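Local structure of similar to hydroxylamine oxidoreductase (Kuenenia stuttgartiensis, 6H5L) at residues D15-T20 and Q55-Y60; T42-A47 and Y403-G408. The protein is a multiheme c-type cytochrome related to hydroxylamine oxidoreductase that probably acts as a reductase in an anammox bacterium. All blocks are in the same frame, centred on the assembly; numbering follows the deposited sequence.

Overall arrangement
Both contacts tie N-terminal loop regions to other parts of the chain, with centres about 21 Å apart. Interaction 1 is buried and local in sequence, joining the turn at 15-20 to the short helix 56-59 beside a heme; interaction 2 spans most of the chain, bringing 42-47 against the start of helix 406-412, and is only partly buried. In each a tyrosine leads, its hydroxyl bonded to a glutamate outside the two segments. The surroundings differ: polar amides meet Y17, whereas Y44 lies against a glycine and a leucine. The two contacts touch through R58 and T42, weakly hydrogen-bonded, and through H59 packed on A47.

Interaction 1 (D15-T20 and Q55-Y60); sequences DLYKDT and QPNRHY. With HEC (heme c), chain C.
Y17 and Q55 approach from opposite directions, and the phenol oxygen OH of Y17 stops 3.2 Å from the amide nitrogen NE2 of Q55. The ring and the amide plane stand nearly perpendicular, at 87°, and the angle at this pair is too poor for a hydrogen bond, so the pair is a close polar contact and not a bond. Q55 reaches there with CG anti to its own backbone nitrogen (chi1 -171°) and then a bend at chi2, which turns the amide toward the phenol. At the ring's edge, close to its plane, ND2 of N57 lies 4.3 Å from CE1 of Y17. Y17 and N57 share a partner, E207, whose OE1 is hydrogen-bonded to both the Y17 hydroxyl and N57 ND2; the buried phenol is thereby satisfied from outside the two segments.

This end is the close-packed one. L16 rests on helix 154-161, and the Y17 ring lies among Y24, Q25 and Y28 of helix 22-28. The other end of the loop is loose: after Y17 the backbone enters a type II turn that carries K18 and D19 out into solvent, far from the helix.

Q55 occupies the N-cap position before helix 56-59. The short helix has Y60 N bonded to P56 O at 2.8 Å. The Y60 side chain leaves in another direction, and its hydroxyl donates a hydrogen bond of 2.8 Å from OH to the propionate oxygen O2A of heme c; O2A lies at the edge of the Y60 ring, in its plane. R357 of the second subunit packs on Y60 and also hydrogen-bonds the heme, as does S355 of that subunit. The Y17 end is thus packing of the N-terminal loop, while the Y60 end belongs to a heme-propionate site at a subunit interface of this multiheme cytochrome.

Interaction 2 (T42-A47 and Y403-G408); sequences TKYFKA and YPLSDG
Y44 keeps CG beside its backbone nitrogen and anti to the carbonyl carbon (chi1 -68°), which sends the ring across to the 403-408 segment, while L405 has CG roughly anti to its own nitrogen (chi1 -151°) and then bends, bringing CD1 to meet it. The two side chains cross obliquely, CD1 of L405 sitting 4.0 Å from CD2 of Y44 in an apolar contact. Farther along the ring the partner is backbone: CE2 of Y44 lies 3.6 Å from CA of G408, and CZ of Y44 is 3.5 Å from the same CA. Because G408 carries no side chain, the tyrosine meets the helix backbone directly along this stretch of ring.

No hydrogen bond joins the two segments. The Y44 hydroxyl OH lies 3.2 Å from CA of G408 and is hydrogen-bonded to OE1 of E412, one turn farther along the same helix, so the tyrosine is apolar along its flank and polar at its end. With a phenylalanine in its place, the ring could still lie against G408 and L405, but E412 would probably lose its hydroxyl partner and the loop its polar tie to the helix.

L405 follows P404 in a type II turn from Y403 to S406 and occupies the N-cap position before helix 406-412. D407, in the first turn of that helix, directs its carboxylate to R189 in a salt bridge, and L405 touches the same arginine as well as F41. Helix 182-189 thus borders both segments: R189 on the L405 side, and A185 and A188 against F45, whose ring also meets Y184 edge-to-face. The loop packs against helix 182-189 through F45 and against the start of helix 406-412 through Y44, with K411 of the latter helix also touching Y44.

Interaction 1 (D15-T20 and Q55-Y60)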
ATOM      1  N   ASP A  15      30.255 -34.008 -25.380  1.00 34.44           N
ATOM      2  CA  ASP A  15      30.120 -34.662 -26.676  1.00 40.12           C
ATOM      3  C   ASP A  15      28.773 -35.372 -26.719  1.00 37.71           C
ATOM      4  O   ASP A  15      28.556 -36.347 -25.990  1.00 30.50           O
ATOM      5  CB  ASP A  15      31.268 -35.645 -26.911  1.00 45.85           C
ATOM      6  CG  ASP A  15      31.168 -36.353 -28.245  1.00 58.44           C
ATOM      7  OD1 ASP A  15      30.927 -35.668 -29.261  1.00 51.03           O
ATOM      8  OD2 ASP A  15      31.338 -37.590 -28.276  1.00 58.89           O
ATOM      9  N   LEU A  16      27.873 -34.880 -27.576  1.00 31.80           N
ATOM     10  CA  LEU A  16      26.570 -35.517 -27.739  1.00 30.74           C
ATOM     11  C   LEU A  16      26.687 -36.917 -28.324  1.00 37.48           C
ATOM     12  O   LEU A  16      25.803 -37.752 -28.098  1.00 42.53           O
ATOM     13  CB  LEU A  16      25.671 -34.663 -28.640  1.00 27.87           C
ATOM     14  CG  LEU A  16      24.922 -33.493 -28.008  1.00 34.33           C
ATOM     15  CD1 LEU A  16      24.240 -32.661 -29.083  1.00 25.83           C
ATOM     16  CD2 LEU A  16      23.908 -34.007 -27.000  1.00 25.17           C
ATOM     17  N   TYR A  17      27.757 -37.195 -29.068  1.00 33.22           N
ATOM     18  CA  TYR A  17      27.924 -38.467 -29.758  1.00 40.48           C
ATOM     19  C   TYR A  17      28.895 -39.397 -29.037  1.00 45.14           C
ATOM     20  O   TYR A  17      29.590 -40.190 -29.682  1.00 46.12           O
ATOM     21  CB  TYR A  17      28.377 -38.224 -31.195  1.00 36.78           C
ATOM     22  CG  TYR A  17      27.350 -37.472 -32.009  1.00 41.16           C
ATOM     23  CD1 TYR A  17      27.286 -36.085 -31.970  1.00 39.95           C
ATOM     24  CD2 TYR A  17      26.431 -38.149 -32.798  1.00 39.71           C
ATOM     25  CE1 TYR A  17      26.343 -35.395 -32.703  1.00 41.33           C
ATOM     26  CE2 TYR A  17      25.484 -37.468 -33.537  1.00 40.47           C
ATOM     27  CZ  TYR A  17      25.445 -36.092 -33.485  1.00 42.96           C
ATOM     28  OH  TYR A  17      24.502 -35.412 -34.220  1.00 46.94           O
ATOM     29  N   LYS A  18      28.960 -39.303 -27.711  1.00 49.90           N
ATOM     30  CA  LYS A  18      29.795 -40.199 -26.928  1.00 46.47           C
ATOM     31  C   LYS A  18      29.298 -41.633 -27.055  1.00 49.11           C
ATOM     32  O   LYS A  18      28.091 -41.890 -27.063  1.00 49.85           O
ATOM     33  CB  LYS A  18      29.793 -39.770 -25.460  1.00 40.60           C
ATOM     34  CG  LYS A  18      30.768 -40.525 -24.580  1.00 48.27           C
ATOM     35  CD  LYS A  18      30.411 -40.385 -23.109  1.00 45.52           C
ATOM     36  CE  LYS A  18      31.322 -41.246 -22.251  1.00 46.49           C
ATOM     37  NZ  LYS A  18      30.829 -41.365 -20.851  1.00 31.31           N
ATOM     38  N   ASP A  19      30.244 -42.565 -27.171  1.00 51.07           N
ATOM     39  CA  ASP A  19      29.951 -43.997 -27.264  1.00 54.32           C
ATOM     40  C   ASP A  19      29.183 -44.331 -28.543  1.00 49.80           C
ATOM     41  O   ASP A  19      28.327 -45.216 -28.563  1.00 45.23           O
ATOM     42  CB  ASP A  19      29.191 -44.487 -26.026  1.00 55.91           C
ATOM     43  CG  ASP A  19      30.006 -44.358 -24.750  1.00 60.23           C
ATOM     44  OD1 ASP A  19      31.203 -44.696 -24.788  1.00 61.67           O
ATOM     45  OD2 ASP A  19      29.459 -43.907 -23.720  1.00 65.24           O
ATOM     46  N   THR A  20      29.491 -43.615 -29.624  1.00 43.58           N
ATOM     47  CA  THR A  20      28.914 -43.909 -30.922  1.00 37.44           C
ATOM     48  C   THR A  20      30.017 -44.286 -31.902  1.00 46.01           C
ATOM     49  O   THR A  20      31.098 -43.689 -31.875  1.00 43.74           O
ATOM     50  CB  THR A  20      28.119 -42.717 -31.476  1.00 38.93           C
ATOM     51  OG1 THR A  20      28.933 -41.541 -31.434  1.00 44.64           O
ATOM     52  CG2 THR A  20      26.860 -42.494 -30.647  1.00 37.88           C
ATOM     53  N   GLN A  55      19.583 -29.182 -37.013  1.00 25.07           N
ATOM     54  CA  GLN A  55      20.710 -30.075 -36.730  1.00 28.08           C
ATOM     55  C   GLN A  55      21.990 -29.357 -37.130  1.00 29.50           C
ATOM     56  O   GLN A  55      22.562 -29.611 -38.198  1.00 29.41           O
ATOM     57  CB  GLN A  55      20.558 -31.405 -37.473  1.00 30.38           C
ATOM     58  CG  GLN A  55      21.563 -32.468 -37.077  1.00 26.66           C
ATOM     59  CD  GLN A  55      21.131 -33.265 -35.862  1.00 23.65           C
ATOM     60  OE1 GLN A  55      20.151 -32.929 -35.195  1.00 30.73           O
ATOM     61  NE2 GLN A  55      21.858 -34.337 -35.573  1.00 21.77           N
ATOM     62  N   PRO A  56      22.471 -28.435 -36.286  1.00 20.87           N
ATOM     63  CA  PRO A  56      23.578 -27.560 -36.716  1.00 26.21           C
ATOM     64  C   PRO A  56      24.886 -28.287 -36.979  1.00 29.79           C
ATOM     65  O   PRO A  56      25.556 -27.985 -37.974  1.00 25.79           O
ATOM     66  CB  PRO A  56      23.708 -26.569 -35.548  1.00 24.57           C
ATOM     67  CG  PRO A  56      22.386 -26.622 -34.851  1.00 23.03           C
ATOM     68  CD  PRO A  56      21.930 -28.039 -34.977  1.00 17.91           C
ATOM     69  N   ASN A  57      25.284 -29.220 -36.108  1.00 24.31           N
ATOM     70  CA  ASN A  57      26.553 -29.921 -36.300  1.00 24.31           C
ATOM     71  C   ASN A  57      26.645 -30.546 -37.685  1.00 27.30           C
ATOM     72  O   ASN A  57      27.686 -30.459 -38.348  1.00 25.25           O
ATOM     73  CB  ASN A  57      26.732 -30.998 -35.228  1.00 22.42           C
ATOM     74  CG  ASN A  57      27.256 -30.441 -33.917  1.00 36.86           C
ATOM     75  OD1 ASN A  57      27.908 -29.396 -33.891  1.00 34.11           O
ATOM     76  ND2 ASN A  57      26.990 -31.147 -32.823  1.00 26.90           N
ATOM     77  N   ARG A  58      25.562 -31.168 -38.144  1.00 27.46           N
ATOM     78  CA  ARG A  58      25.590 -31.876 -39.415  1.00 30.94           C
ATOM     79  C   ARG A  58      25.359 -30.951 -40.605  1.00 28.96           C
ATOM     80  O   ARG A  58      25.896 -31.208 -41.686  1.00 29.10           O
ATOM     81  CB  ARG A  58      24.552 -32.996 -39.407  1.00 29.52           C
ATOM     82  CG  ARG A  58      24.412 -33.766 -40.714  1.00 28.59           C
ATOM     83  CD  ARG A  58      25.597 -34.677 -40.978  1.00 30.92           C
ATOM     84  NE  ARG A  58      25.402 -35.487 -42.176  1.00 35.04           N
ATOM     85  CZ  ARG A  58      26.294 -36.355 -42.642  1.00 30.08           C
ATOM     86  NH1 ARG A  58      27.446 -36.525 -42.009  1.00 33.44           N
ATOM     87  NH2 ARG A  58      26.034 -37.052 -43.740  1.00 26.25           N
ATOM     88  N   HIS A  59      24.585 -29.875 -40.437  1.00 23.82           N
ATOM     89  CA  HIS A  59      24.054 -29.160 -41.591  1.00 27.39           C
ATOM     90  C   HIS A  59      24.184 -27.642 -41.563  1.00 22.54           C
ATOM     91  O   HIS A  59      23.740 -26.995 -42.518  1.00 21.39           O
ATOM     92  CB  HIS A  59      22.571 -29.515 -41.791  1.00 26.15           C
ATOM     93  CG  HIS A  59      22.341 -30.930 -42.223  1.00 30.94           C
ATOM     94  ND1 HIS A  59      22.907 -31.461 -43.363  1.00 25.94           N
ATOM     95  CD2 HIS A  59      21.602 -31.923 -41.673  1.00 25.20           C
ATOM     96  CE1 HIS A  59      22.532 -32.721 -43.492  1.00 29.71           C
ATOM     97  NE2 HIS A  59      21.737 -33.025 -42.481  1.00 30.31           N
ATOM     98  N   TYR A  60      24.759 -27.045 -40.523  1.00 29.65           N
ATOM     99  CA  TYR A  60      24.856 -25.591 -40.504  1.00 23.15           C
ATOM    100  C   TYR A  60      25.923 -25.106 -41.479  1.00 25.82           C
ATOM    101  O   TYR A  60      26.962 -25.746 -41.660  1.00 26.11           O
ATOM    102  CB  TYR A  60      25.163 -25.076 -39.099  1.00 29.17           C
ATOM    103  CG  TYR A  60      25.162 -23.565 -39.008  1.00 28.05           C
ATOM    104  CD1 TYR A  60      23.975 -22.848 -39.082  1.00 28.42           C
ATOM    105  CD2 TYR A  60      26.347 -22.857 -38.858  1.00 24.89           C
ATOM    106  CE1 TYR A  60      23.968 -21.467 -39.006  1.00 24.27           C
ATOM    107  CE2 TYR A  60      26.349 -21.476 -38.777  1.00 28.36           C
ATOM    108  CZ  TYR A  60      25.156 -20.787 -38.852  1.00 26.79           C
ATOM    109  OH  TYR A  60      25.148 -19.413 -38.773  1.00 27.09           O
TER
HETATM  110 FE   HEC C 601      24.707 -10.493 -36.118  1.00 26.03          FE
HETATM  111  CHA HEC C 601      22.867 -12.519 -38.164  1.00 22.46           C
HETATM  112  CHB HEC C 601      25.159 -13.106 -33.931  1.00 28.48           C
HETATM  113  CHC HEC C 601      26.980  -8.636 -34.384  1.00 28.03           C
HETATM  114  CHD HEC C 601      23.568  -7.688 -37.696  1.00 25.75           C
HETATM  115  NA  HEC C 601      24.147 -12.459 -36.070  1.00 16.57           N
HETATM  116  C1A HEC C 601      23.331 -13.083 -36.995  1.00 23.34           C
HETATM  117  C2A HEC C 601      23.059 -14.428 -36.523  1.00 27.32           C
HETATM  118  C3A HEC C 601      23.688 -14.588 -35.352  1.00 31.93           C
HETATM  119  C4A HEC C 601      24.386 -13.354 -35.043  1.00 25.04           C
HETATM  120  CMA HEC C 601      23.684 -15.857 -34.473  1.00 22.02           C
HETATM  121  CAA HEC C 601      22.183 -15.475 -37.251  1.00 20.49           C
HETATM  122  CBA HEC C 601      23.031 -16.489 -38.014  1.00 18.23           C
HETATM  123  CGA HEC C 601      22.109 -17.374 -38.814  1.00 26.40           C
HETATM  124  O1A HEC C 601      20.895 -17.054 -38.898  1.00 24.75           O
HETATM  125  O2A HEC C 601      22.583 -18.398 -39.370  1.00 26.07           O
HETATM  126  NB  HEC C 601      25.808 -10.792 -34.419  1.00 22.37           N
HETATM  127  C1B HEC C 601      25.952 -11.994 -33.753  1.00 25.10           C
HETATM  128  C2B HEC C 601      27.083 -11.877 -32.854  1.00 25.48           C
HETATM  129  C3B HEC C 601      27.580 -10.639 -32.973  1.00 29.18           C
HETATM  130  C4B HEC C 601      26.791  -9.934 -33.964  1.00 26.14           C
HETATM  131  CMB HEC C 601      27.580 -12.996 -31.910  1.00 27.93           C
HETATM  132  CAB HEC C 601      28.786 -10.035 -32.220  1.00 19.12           C
HETATM  133  CBB HEC C 601      30.109 -10.709 -32.646  1.00 34.87           C
HETATM  134  NC  HEC C 601      25.138  -8.503 -36.004  1.00 24.46           N
HETATM  135  C1C HEC C 601      26.216  -7.976 -35.322  1.00 24.60           C
HETATM  136  C2C HEC C 601      26.481  -6.653 -35.848  1.00 25.20           C
HETATM  137  C3C HEC C 601      25.470  -6.339 -36.681  1.00 23.18           C
HETATM  138  C4C HEC C 601      24.647  -7.528 -36.849  1.00 20.46           C
HETATM  139  CMC HEC C 601      27.521  -5.690 -35.222  1.00 17.98           C
HETATM  140  CAC HEC C 601      25.255  -4.998 -37.430  1.00 26.76           C
HETATM  141  CBC HEC C 601      26.454  -4.640 -38.338  1.00 20.09           C
HETATM  142  ND  HEC C 601      23.388 -10.155 -37.689  1.00 23.57           N
HETATM  143  C1D HEC C 601      23.112  -8.891 -38.206  1.00 20.75           C
HETATM  144  C2D HEC C 601      22.265  -9.052 -39.368  1.00 19.15           C
HETATM  145  C3D HEC C 601      22.045 -10.564 -39.519  1.00 22.32           C
HETATM  146  C4D HEC C 601      22.782 -11.167 -38.429  1.00 26.63           C
HETATM  147  CMD HEC C 601      21.701  -7.937 -40.271  1.00 11.11           C
HETATM  148  CAD HEC C 601      21.214 -11.285 -40.605  1.00 18.69           C
HETATM  149  CBD HEC C 601      22.174 -11.975 -41.570  1.00 17.96           C
HETATM  150  CGD HEC C 601      21.429 -12.718 -42.647  1.00 24.73           C
HETATM  151  O1D HEC C 601      22.100 -13.375 -43.484  1.00 27.05           O
HETATM  152  O2D HEC C 601      20.173 -12.659 -42.671  1.00 27.83           O

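Interaction 2 (T42-A47 and Y403-G408)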
ATOM      1  N   THR A  42      22.547 -41.149 -46.257  1.00 25.31           N
ATOM      2  CA  THR A  42      22.891 -39.743 -46.452  1.00 30.00           C
ATOM      3  C   THR A  42      23.141 -39.413 -47.919  1.00 33.58           C
ATOM      4  O   THR A  42      22.928 -38.272 -48.344  1.00 31.83           O
ATOM      5  CB  THR A  42      24.118 -39.384 -45.611  1.00 27.83           C
ATOM      6  OG1 THR A  42      24.541 -38.050 -45.918  1.00 29.26           O
ATOM      7  CG2 THR A  42      25.262 -40.354 -45.885  1.00 20.45           C
ATOM      8  N   LYS A  43      23.583 -40.390 -48.704  1.00 32.36           N
ATOM      9  CA  LYS A  43      23.881 -40.180 -50.115  1.00 29.07           C
ATOM     10  C   LYS A  43      22.654 -40.286 -51.012  1.00 31.54           C
ATOM     11  O   LYS A  43      22.776 -40.090 -52.228  1.00 21.56           O
ATOM     12  CB  LYS A  43      24.935 -41.192 -50.569  1.00 24.10           C
ATOM     13  CG  LYS A  43      26.265 -41.091 -49.832  1.00 30.06           C
ATOM     14  CD  LYS A  43      26.964 -39.772 -50.130  1.00 29.87           C
ATOM     15  CE  LYS A  43      28.353 -39.727 -49.513  1.00 28.26           C
ATOM     16  NZ  LYS A  43      29.093 -38.492 -49.886  1.00 32.04           N
ATOM     17  N   TYR A  44      21.488 -40.602 -50.457  1.00 30.95           N
ATOM     18  CA  TYR A  44      20.284 -40.797 -51.251  1.00 25.47           C
ATOM     19  C   TYR A  44      19.363 -39.585 -51.257  1.00 24.95           C
ATOM     20  O   TYR A  44      18.393 -39.570 -52.021  1.00 21.63           O
ATOM     21  CB  TYR A  44      19.513 -42.024 -50.746  1.00 30.74           C
ATOM     22  CG  TYR A  44      20.229 -43.333 -50.995  1.00 32.29           C
ATOM     23  CD1 TYR A  44      21.284 -43.735 -50.187  1.00 28.68           C
ATOM     24  CD2 TYR A  44      19.848 -44.166 -52.040  1.00 31.63           C
ATOM     25  CE1 TYR A  44      21.940 -44.928 -50.413  1.00 35.61           C
ATOM     26  CE2 TYR A  44      20.497 -45.364 -52.272  1.00 26.23           C
ATOM     27  CZ  TYR A  44      21.543 -45.740 -51.456  1.00 29.13           C
ATOM     28  OH  TYR A  44      22.197 -46.930 -51.678  1.00 30.32           O
ATOM     29  N   PHE A  45      19.635 -38.576 -50.432  1.00 26.59           N
ATOM     30  CA  PHE A  45      18.822 -37.370 -50.401  1.00 22.99           C
ATOM     31  C   PHE A  45      19.693 -36.206 -49.949  1.00 34.86           C
ATOM     32  O   PHE A  45      20.861 -36.379 -49.589  1.00 37.58           O
ATOM     33  CB  PHE A  45      17.602 -37.541 -49.489  1.00 23.75           C
ATOM     34  CG  PHE A  45      17.941 -37.633 -48.024  1.00 30.01           C
ATOM     35  CD1 PHE A  45      18.324 -38.839 -47.461  1.00 25.15           C
ATOM     36  CD2 PHE A  45      17.862 -36.514 -47.211  1.00 32.37           C
ATOM     37  CE1 PHE A  45      18.630 -38.925 -46.114  1.00 23.22           C
ATOM     38  CE2 PHE A  45      18.168 -36.592 -45.867  1.00 25.01           C
ATOM     39  CZ  PHE A  45      18.552 -37.799 -45.316  1.00 22.61           C
ATOM     40  N   LYS A  46      19.110 -35.010 -49.974  1.00 29.45           N
ATOM     41  CA  LYS A  46      19.750 -33.805 -49.471  1.00 29.22           C
ATOM     42  C   LYS A  46      18.902 -33.219 -48.353  1.00 27.10           C
ATOM     43  O   LYS A  46      17.681 -33.389 -48.323  1.00 26.98           O
ATOM     44  CB  LYS A  46      19.953 -32.764 -50.580  1.00 28.93           C
ATOM     45  CG  LYS A  46      20.902 -33.214 -51.678  1.00 41.67           C
ATOM     46  CD  LYS A  46      21.319 -32.054 -52.563  1.00 38.56           C
ATOM     47  CE  LYS A  46      22.333 -32.498 -53.605  1.00 59.06           C
ATOM     48  NZ  LYS A  46      22.926 -31.340 -54.331  1.00 75.32           N
ATOM     49  N   ALA A  47      19.564 -32.533 -47.427  1.00 22.81           N
ATOM     50  CA  ALA A  47      18.875 -31.989 -46.268  1.00 27.43           C
ATOM     51  C   ALA A  47      17.991 -30.811 -46.657  1.00 27.48           C
ATOM     52  O   ALA A  47      18.281 -30.072 -47.602  1.00 25.92           O
ATOM     53  CB  ALA A  47      19.883 -31.552 -45.208  1.00 20.61           C
ATOM     54  N   TYR A 403       9.377 -52.290 -51.375  1.00 26.30           N
ATOM     55  CA  TYR A 403       9.506 -51.581 -50.111  1.00 28.75           C
ATOM     56  C   TYR A 403      10.329 -50.310 -50.324  1.00 27.37           C
ATOM     57  O   TYR A 403      11.257 -50.306 -51.142  1.00 30.64           O
ATOM     58  CB  TYR A 403      10.167 -52.487 -49.069  1.00 25.22           C
ATOM     59  CG  TYR A 403      10.190 -51.937 -47.660  1.00 22.14           C
ATOM     60  CD1 TYR A 403       9.098 -52.089 -46.814  1.00 22.93           C
ATOM     61  CD2 TYR A 403      11.308 -51.274 -47.173  1.00 23.87           C
ATOM     62  CE1 TYR A 403       9.119 -51.591 -45.523  1.00 20.87           C
ATOM     63  CE2 TYR A 403      11.338 -50.771 -45.885  1.00 24.77           C
ATOM     64  CZ  TYR A 403      10.240 -50.933 -45.063  1.00 27.08           C
ATOM     65  OH  TYR A 403      10.265 -50.435 -43.780  1.00 32.21           O
ATOM     66  N   PRO A 404      10.008 -49.217 -49.631  1.00 30.29           N
ATOM     67  CA  PRO A 404      10.690 -47.944 -49.900  1.00 25.56           C
ATOM     68  C   PRO A 404      12.202 -48.054 -49.747  1.00 26.97           C
ATOM     69  O   PRO A 404      12.712 -48.529 -48.730  1.00 28.80           O
ATOM     70  CB  PRO A 404      10.083 -46.989 -48.864  1.00 27.39           C
ATOM     71  CG  PRO A 404       9.427 -47.872 -47.843  1.00 27.34           C
ATOM     72  CD  PRO A 404       8.964 -49.067 -48.606  1.00 25.29           C
ATOM     73  N   LEU A 405      12.913 -47.624 -50.794  1.00 30.11           N
ATOM     74  CA  LEU A 405      14.378 -47.582 -50.811  1.00 29.52           C
ATOM     75  C   LEU A 405      14.981 -48.976 -50.646  1.00 27.35           C
ATOM     76  O   LEU A 405      15.936 -49.175 -49.894  1.00 27.60           O
ATOM     77  CB  LEU A 405      14.912 -46.628 -49.740  1.00 18.77           C
ATOM     78  CG  LEU A 405      16.257 -45.960 -50.026  1.00 26.86           C
ATOM     79  CD1 LEU A 405      16.083 -44.796 -50.983  1.00 24.47           C
ATOM     80  CD2 LEU A 405      16.907 -45.501 -48.738  1.00 25.22           C
ATOM     81  N   SER A 406      14.426 -49.953 -51.370  1.00 23.51           N
ATOM     82  CA  SER A 406      14.937 -51.316 -51.277  1.00 25.66           C
ATOM     83  C   SER A 406      16.346 -51.434 -51.844  1.00 30.58           C
ATOM     84  O   SER A 406      17.137 -52.254 -51.364  1.00 31.45           O
ATOM     85  CB  SER A 406      13.995 -52.283 -51.995  1.00 26.27           C
ATOM     86  OG  SER A 406      12.723 -52.317 -51.372  1.00 27.02           O
ATOM     87  N   ASP A 407      16.679 -50.633 -52.860  1.00 32.24           N
ATOM     88  CA  ASP A 407      18.030 -50.665 -53.413  1.00 26.70           C
ATOM     89  C   ASP A 407      19.044 -50.111 -52.420  1.00 28.20           C
ATOM     90  O   ASP A 407      20.162 -50.630 -52.309  1.00 30.93           O
ATOM     91  CB  ASP A 407      18.081 -49.885 -54.726  1.00 30.87           C
ATOM     92  CG  ASP A 407      17.565 -48.465 -54.583  1.00 43.23           C
ATOM     93  OD1 ASP A 407      16.991 -48.144 -53.521  1.00 35.70           O
ATOM     94  OD2 ASP A 407      17.736 -47.671 -55.531  1.00 49.35           O
ATOM     95  N   GLY A 408      18.673 -49.056 -51.691  1.00 37.57           N
ATOM     96  CA  GLY A 408      19.572 -48.504 -50.693  1.00 25.93           C
ATOM     97  C   GLY A 408      19.712 -49.382 -49.468  1.00 27.04           C
ATOM     98  O   GLY A 408      20.769 -49.402 -48.833  1.00 28.75           O
TER